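Local coordinates for DNA ligase (Archaeoglobus fulgidus, PDB 3GDE), which is an ATP-dependent ligase that seals nicks in double-stranded DNA, probably in replication, recombination and repair, passing through an adenylated enzyme intermediate, at residues Asp177-Ala180 with Arg181-Ala185; Thr189-Arg192 with Ala193-Thr197. All coordinates share one frame; numbering follows the deposited sequence.

Contact 1 (Asp177-Ala180 with Arg181-Ala185); sequences DAIA and RAFRA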
ATOM      1  N   ASP A 177      16.588   7.235   3.661  1.00 28.58           N
ATOM      2  CA  ASP A 177      17.878   7.515   4.277  1.00 28.29           C
ATOM      3  C   ASP A 177      19.014   7.570   3.250  1.00 28.05           C
ATOM      4  O   ASP A 177      19.946   8.371   3.390  1.00 28.25           O
ATOM      5  CB  ASP A 177      18.197   6.462   5.347  1.00 28.38           C
ATOM      6  CG  ASP A 177      17.340   6.601   6.605  1.00 28.76           C
ATOM      7  OD1 ASP A 177      16.616   7.602   6.750  1.00 29.98           O
ATOM      8  OD2 ASP A 177      17.400   5.700   7.468  1.00 29.00           O
ATOM      9  N   ALA A 178      18.928   6.716   2.231  1.00 27.33           N
ATOM     10  CA  ALA A 178      19.942   6.628   1.179  1.00 26.58           C
ATOM     11  C   ALA A 178      19.874   7.830   0.245  1.00 26.28           C
ATOM     12  O   ALA A 178      20.906   8.353  -0.186  1.00 26.71           O
ATOM     13  CB  ALA A 178      19.788   5.331   0.403  1.00 26.02           C
ATOM     14  N   ILE A 179      18.658   8.274  -0.056  1.00 25.97           N
ATOM     15  CA  ILE A 179      18.446   9.479  -0.850  1.00 25.42           C
ATOM     16  C   ILE A 179      18.934  10.714  -0.096  1.00 25.82           C
ATOM     17  O   ILE A 179      19.544  11.614  -0.694  1.00 25.77           O
ATOM     18  CB  ILE A 179      16.966   9.642  -1.265  1.00 25.09           C
ATOM     19  CG1 ILE A 179      16.608   8.609  -2.348  1.00 25.01           C
ATOM     20  CG2 ILE A 179      16.684  11.073  -1.769  1.00 24.04           C
ATOM     21  CD1 ILE A 179      15.110   8.333  -2.475  1.00 22.61           C
ATOM     22  N   ALA A 180      18.656  10.759   1.208  1.00 25.57           N
ATOM     23  CA  ALA A 180      19.161  11.833   2.066  1.00 25.52           C
ATOM     24  C   ALA A 180      20.701  11.862   2.110  1.00 25.45           C
ATOM     25  O   ALA A 180      21.307  12.925   1.992  1.00 25.12           O
ATOM     26  CB  ALA A 180      18.581  11.715   3.469  1.00 24.72           C
ATOM     27  N   ARG A 181      21.313  10.689   2.278  1.00 25.59           N
ATOM     28  CA  ARG A 181      22.764  10.546   2.329  1.00 25.78           C
ATOM     29  C   ARG A 181      23.438  10.967   1.012  1.00 26.49           C
ATOM     30  O   ARG A 181      24.421  11.716   1.029  1.00 26.68           O
ATOM     31  CB  ARG A 181      23.133   9.103   2.686  1.00 25.66           C
ATOM     32  CG  ARG A 181      24.625   8.876   2.942  1.00 25.85           C
ATOM     33  CD  ARG A 181      24.893   7.455   3.369  1.00 26.77           C
ATOM     34  NE  ARG A 181      26.307   7.203   3.620  1.00 28.52           N
ATOM     35  CZ  ARG A 181      26.902   7.353   4.802  1.00 31.05           C
ATOM     36  NH1 ARG A 181      26.207   7.769   5.856  1.00 31.08           N
ATOM     37  NH2 ARG A 181      28.201   7.093   4.930  1.00 30.54           N
ATOM     38  N   ALA A 182      22.881  10.507  -0.112  1.00 26.88           N
ATOM     39  CA  ALA A 182      23.429  10.734  -1.444  1.00 27.55           C
ATOM     40  C   ALA A 182      23.451  12.202  -1.835  1.00 28.45           C
ATOM     41  O   ALA A 182      24.420  12.680  -2.437  1.00 28.56           O
ATOM     42  CB  ALA A 182      22.637   9.938  -2.494  1.00 27.30           C
ATOM     43  N   PHE A 183      22.379  12.910  -1.501  1.00 29.08           N
ATOM     44  CA  PHE A 183      22.163  14.251  -2.025  1.00 29.71           C
ATOM     45  C   PHE A 183      22.148  15.342  -0.961  1.00 30.70           C
ATOM     46  O   PHE A 183      21.609  16.426  -1.194  1.00 31.07           O
ATOM     47  CB  PHE A 183      20.885  14.286  -2.877  1.00 29.16           C
ATOM     48  CG  PHE A 183      20.893  13.303  -4.016  1.00 27.84           C
ATOM     49  CD1 PHE A 183      21.838  13.410  -5.043  1.00 27.12           C
ATOM     50  CD2 PHE A 183      19.963  12.268  -4.067  1.00 26.37           C
ATOM     51  CE1 PHE A 183      21.853  12.494  -6.101  1.00 26.16           C
ATOM     52  CE2 PHE A 183      19.975  11.355  -5.119  1.00 25.27           C
ATOM     53  CZ  PHE A 183      20.921  11.470  -6.135  1.00 25.50           C
ATOM     54  N   ARG A 184      22.755  15.054   0.190  1.00 32.02           N
ATOM     55  CA  ARG A 184      22.980  16.047   1.245  1.00 33.57           C
ATOM     56  C   ARG A 184      21.681  16.719   1.678  1.00 33.95           C
ATOM     57  O   ARG A 184      21.545  17.948   1.625  1.00 34.18           O
ATOM     58  CB  ARG A 184      24.014  17.094   0.799  1.00 34.20           C
ATOM     59  CG  ARG A 184      25.389  16.976   1.460  1.00 36.78           C
ATOM     60  CD  ARG A 184      26.031  15.597   1.318  1.00 40.54           C
ATOM     61  NE  ARG A 184      26.765  15.218   2.529  1.00 43.68           N
ATOM     62  CZ  ARG A 184      27.687  14.258   2.600  1.00 45.87           C
ATOM     63  NH1 ARG A 184      28.030  13.554   1.528  1.00 46.78           N
ATOM     64  NH2 ARG A 184      28.279  14.005   3.756  1.00 46.60           N
ATOM     65  N   ALA A 185      20.724  15.887   2.087  1.00 34.26           N
ATOM     66  CA  ALA A 185      19.447  16.354   2.607  1.00 34.54           C
ATOM     67  C   ALA A 185      19.160  15.718   3.966  1.00 34.76           C
ATOM     68  O   ALA A 185      19.692  14.650   4.293  1.00 34.77           O
ATOM     69  CB  ALA A 185      18.326  16.057   1.607  1.00 34.42           C
TER
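I179 and F183 sit one turn apart where helix 172-182 runs out, and their side chains slant across each other rather than lying side by side. Only the methyl branch of I179 reaches the ring: CG2 is 4.2 Å from F183 CD2. The torsion of I179 explains this: chi1 -72° sets CG2 anti to the backbone N, on the ring side, and leaves CG1 beside the N, off to one side of the phenylalanine. F183 swings CG back beside its own N (chi1 -57°), which brings CD2 within 3.5 Å of I179 O. A182 CB, from the preceding residue, lies 3.8 Å above one ring face, off towards the rim. L42, V46 and helix 200-216 pack around the same pair.

In the backbone the last i to i+4 bonds lengthen. A182 N donates to A178 O at 2.9 Å, and F183 N to I179 O at a longer 3.2 Å. R184 then takes up left-handed backbone angles, and the chain turns back so that A185 N meets A180 O at 3.0 Å. This closing bond is almost straight (177° at the hydrogen) and uses a lone pair of the carbonyl. The same turn puts A180 CB 3.2 Å from A185 O. This end has the left-handed residue and six-to-one bond of a Schellman motif, and it finishes a helix of the all-helical DNA-binding domain.

Contact 2 (Thr189-Arg192 with Ala193-Thr197); sequences TVER and AYMIT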
ATOM      1  N   THR A 189      13.235  15.854   5.749  1.00 32.68           N
ATOM      2  CA  THR A 189      12.703  16.609   4.628  1.00 31.88           C
ATOM      3  C   THR A 189      12.561  15.774   3.351  1.00 31.26           C
ATOM      4  O   THR A 189      11.753  16.116   2.506  1.00 31.38           O
ATOM      5  CB  THR A 189      13.377  18.011   4.456  1.00 32.18           C
ATOM      6  OG1 THR A 189      13.727  18.271   3.087  1.00 32.50           O
ATOM      7  CG2 THR A 189      14.576  18.124   5.324  1.00 31.60           C
ATOM      8  N   VAL A 190      13.305  14.671   3.234  1.00 30.73           N
ATOM      9  CA  VAL A 190      13.077  13.694   2.146  1.00 30.09           C
ATOM     10  C   VAL A 190      11.738  13.000   2.408  1.00 30.26           C
ATOM     11  O   VAL A 190      10.876  12.910   1.526  1.00 29.77           O
ATOM     12  CB  VAL A 190      14.228  12.631   2.032  1.00 30.02           C
ATOM     13  CG1 VAL A 190      13.814  11.460   1.123  1.00 27.94           C
ATOM     14  CG2 VAL A 190      15.518  13.277   1.519  1.00 29.34           C
ATOM     15  N   GLU A 191      11.596  12.520   3.643  1.00 30.24           N
ATOM     16  CA  GLU A 191      10.356  11.981   4.166  1.00 31.11           C
ATOM     17  C   GLU A 191       9.168  12.902   3.904  1.00 30.47           C
ATOM     18  O   GLU A 191       8.180  12.471   3.319  1.00 30.60           O
ATOM     19  CB  GLU A 191      10.493  11.766   5.668  1.00 31.56           C
ATOM     20  CG  GLU A 191       9.203  11.384   6.346  1.00 34.56           C
ATOM     21  CD  GLU A 191       9.149   9.929   6.642  1.00 38.61           C
ATOM     22  OE1 GLU A 191       9.390   9.567   7.819  1.00 40.35           O
ATOM     23  OE2 GLU A 191       8.888   9.146   5.698  1.00 41.96           O
ATOM     24  N   ARG A 192       9.269  14.155   4.350  1.00 29.98           N
ATOM     25  CA  ARG A 192       8.189  15.141   4.179  1.00 29.71           C
ATOM     26  C   ARG A 192       7.768  15.336   2.732  1.00 28.31           C
ATOM     27  O   ARG A 192       6.582  15.416   2.444  1.00 27.70           O
ATOM     28  CB  ARG A 192       8.567  16.488   4.800  1.00 30.16           C
ATOM     29  CG  ARG A 192       8.053  16.683   6.203  1.00 33.53           C
ATOM     30  CD  ARG A 192       8.375  18.080   6.725  1.00 39.50           C
ATOM     31  NE  ARG A 192       9.639  18.095   7.467  1.00 43.40           N
ATOM     32  CZ  ARG A 192      10.724  18.775   7.105  1.00 45.67           C
ATOM     33  NH1 ARG A 192      10.715  19.526   6.007  1.00 46.56           N
ATOM     34  NH2 ARG A 192      11.824  18.710   7.854  1.00 46.84           N
ATOM     35  N   ALA A 193       8.748  15.418   1.836  1.00 27.80           N
ATOM     36  CA  ALA A 193       8.509  15.553   0.395  1.00 27.25           C
ATOM     37  C   ALA A 193       7.823  14.315  -0.211  1.00 27.15           C
ATOM     38  O   ALA A 193       6.977  14.425  -1.111  1.00 26.73           O
ATOM     39  CB  ALA A 193       9.823  15.836  -0.327  1.00 27.23           C
ATOM     40  N   TYR A 194       8.203  13.143   0.287  1.00 26.89           N
ATOM     41  CA  TYR A 194       7.567  11.892  -0.092  1.00 27.40           C
ATOM     42  C   TYR A 194       6.089  11.847   0.300  1.00 26.97           C
ATOM     43  O   TYR A 194       5.246  11.353  -0.465  1.00 26.45           O
ATOM     44  CB  TYR A 194       8.304  10.706   0.533  1.00 28.16           C
ATOM     45  CG  TYR A 194       7.801   9.349   0.096  1.00 29.47           C
ATOM     46  CD1 TYR A 194       7.491   9.085  -1.241  1.00 29.58           C
ATOM     47  CD2 TYR A 194       7.676   8.316   1.013  1.00 31.85           C
ATOM     48  CE1 TYR A 194       7.055   7.829  -1.649  1.00 31.07           C
ATOM     49  CE2 TYR A 194       7.245   7.060   0.625  1.00 33.10           C
ATOM     50  CZ  TYR A 194       6.936   6.820  -0.710  1.00 31.91           C
ATOM     51  OH  TYR A 194       6.503   5.565  -1.085  1.00 32.08           O
ATOM     52  N   MET A 195       5.783  12.360   1.488  1.00 26.60           N
ATOM     53  CA  MET A 195       4.409  12.355   1.993  1.00 26.62           C
ATOM     54  C   MET A 195       3.446  13.224   1.159  1.00 26.53           C
ATOM     55  O   MET A 195       2.243  12.961   1.130  1.00 26.75           O
ATOM     56  CB  MET A 195       4.371  12.736   3.479  1.00 26.74           C
ATOM     57  CG  MET A 195       5.117  11.777   4.423  1.00 26.95           C
ATOM     58  SD  MET A 195       4.614  10.040   4.309  1.00 27.91           S
ATOM     59  CE  MET A 195       5.848   9.248   5.328  1.00 29.51           C
ATOM     60  N   ILE A 196       3.961  14.241   0.471  1.00 26.42           N
ATOM     61  CA  ILE A 196       3.089  15.091  -0.356  1.00 26.88           C
ATOM     62  C   ILE A 196       3.144  14.802  -1.863  1.00 26.68           C
ATOM     63  O   ILE A 196       2.337  15.342  -2.619  1.00 26.62           O
ATOM     64  CB  ILE A 196       3.284  16.612  -0.107  1.00 27.12           C
ATOM     65  CG1 ILE A 196       4.683  17.061  -0.514  1.00 28.26           C
ATOM     66  CG2 ILE A 196       2.946  16.992   1.344  1.00 27.72           C
ATOM     67  CD1 ILE A 196       4.754  18.524  -0.873  1.00 29.50           C
ATOM     68  N   THR A 197       4.084  13.960  -2.294  1.00 26.71           N
ATOM     69  CA  THR A 197       4.198  13.588  -3.718  1.00 26.47           C
ATOM     70  C   THR A 197       3.881  12.129  -3.959  1.00 26.62           C
ATOM     71  O   THR A 197       3.416  11.775  -5.041  1.00 27.11           O
ATOM     72  CB  THR A 197       5.605  13.861  -4.305  1.00 26.42           C
ATOM     73  OG1 THR A 197       6.581  13.078  -3.608  1.00 24.76           O
ATOM     74  CG2 THR A 197       5.958  15.337  -4.211  1.00 25.95           C
TER
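The carboxylate of E191 meets the terminal methyl of M195, with OE2 only 3.1 Å from CE, while the guanidinium of R192 folds back so that T189 CA lies 3.6 Å above one of its faces, near the rim. The third flat group, the ring of Y194, leads away from the preceding turn and carries its hydroxyl to a hydrogen bond with E172. All three belong to one alpha-helix, 187-197, and E191 and M195 are an i to i+4 pair on it. M195 curls towards the glutamate through a bend at chi2 (-55°), and E191 is bent at its own chi2, so the carboxylate comes back to the methyl at an angle. A carboxylate oxygen, probably charged, lies against a methyl that the neighbouring sulfur may slightly polarise; R176 of helix 172-182 touches the same glutamate. P411 and R227 also touch the methionine.

The backbone bonds beneath change along the helix. Y194 N to V190 O and M195 N to E191 O are both 3.0 Å, whereas I196 N to R192 O is weak at 3.5 Å. A193 O gathers several donors: the amides of I196 and T197 bond to it weakly, and the threonine side chain does better. T197 OG1 donates to A193 O at 2.9 Å, from a position tilted 32° out of the carbonyl plane.

Overall arrangement
Contacts 1 and 2 lie on consecutive helices, 172-182 and 187-197, with centres 13 Å apart. The turn that caps the first leads into the second, and V190 of contact 2 packs onto contact 1: its CG2 is 4.0 Å from A180 CB and also 4.0 Å from A185 CB, while its CG1 is 4.1 Å from I179 CG2. Helix 200-216 packs against both. Contact 1 is remote from the nucleotide site, whereas contact 2 approaches it at one end. The side chain of M195 is about 9 Å from that of R272 and about 10 Å from that of R414, both predicted to bind ATP, which places M195 near that predicted site, without direct contact with either arginine.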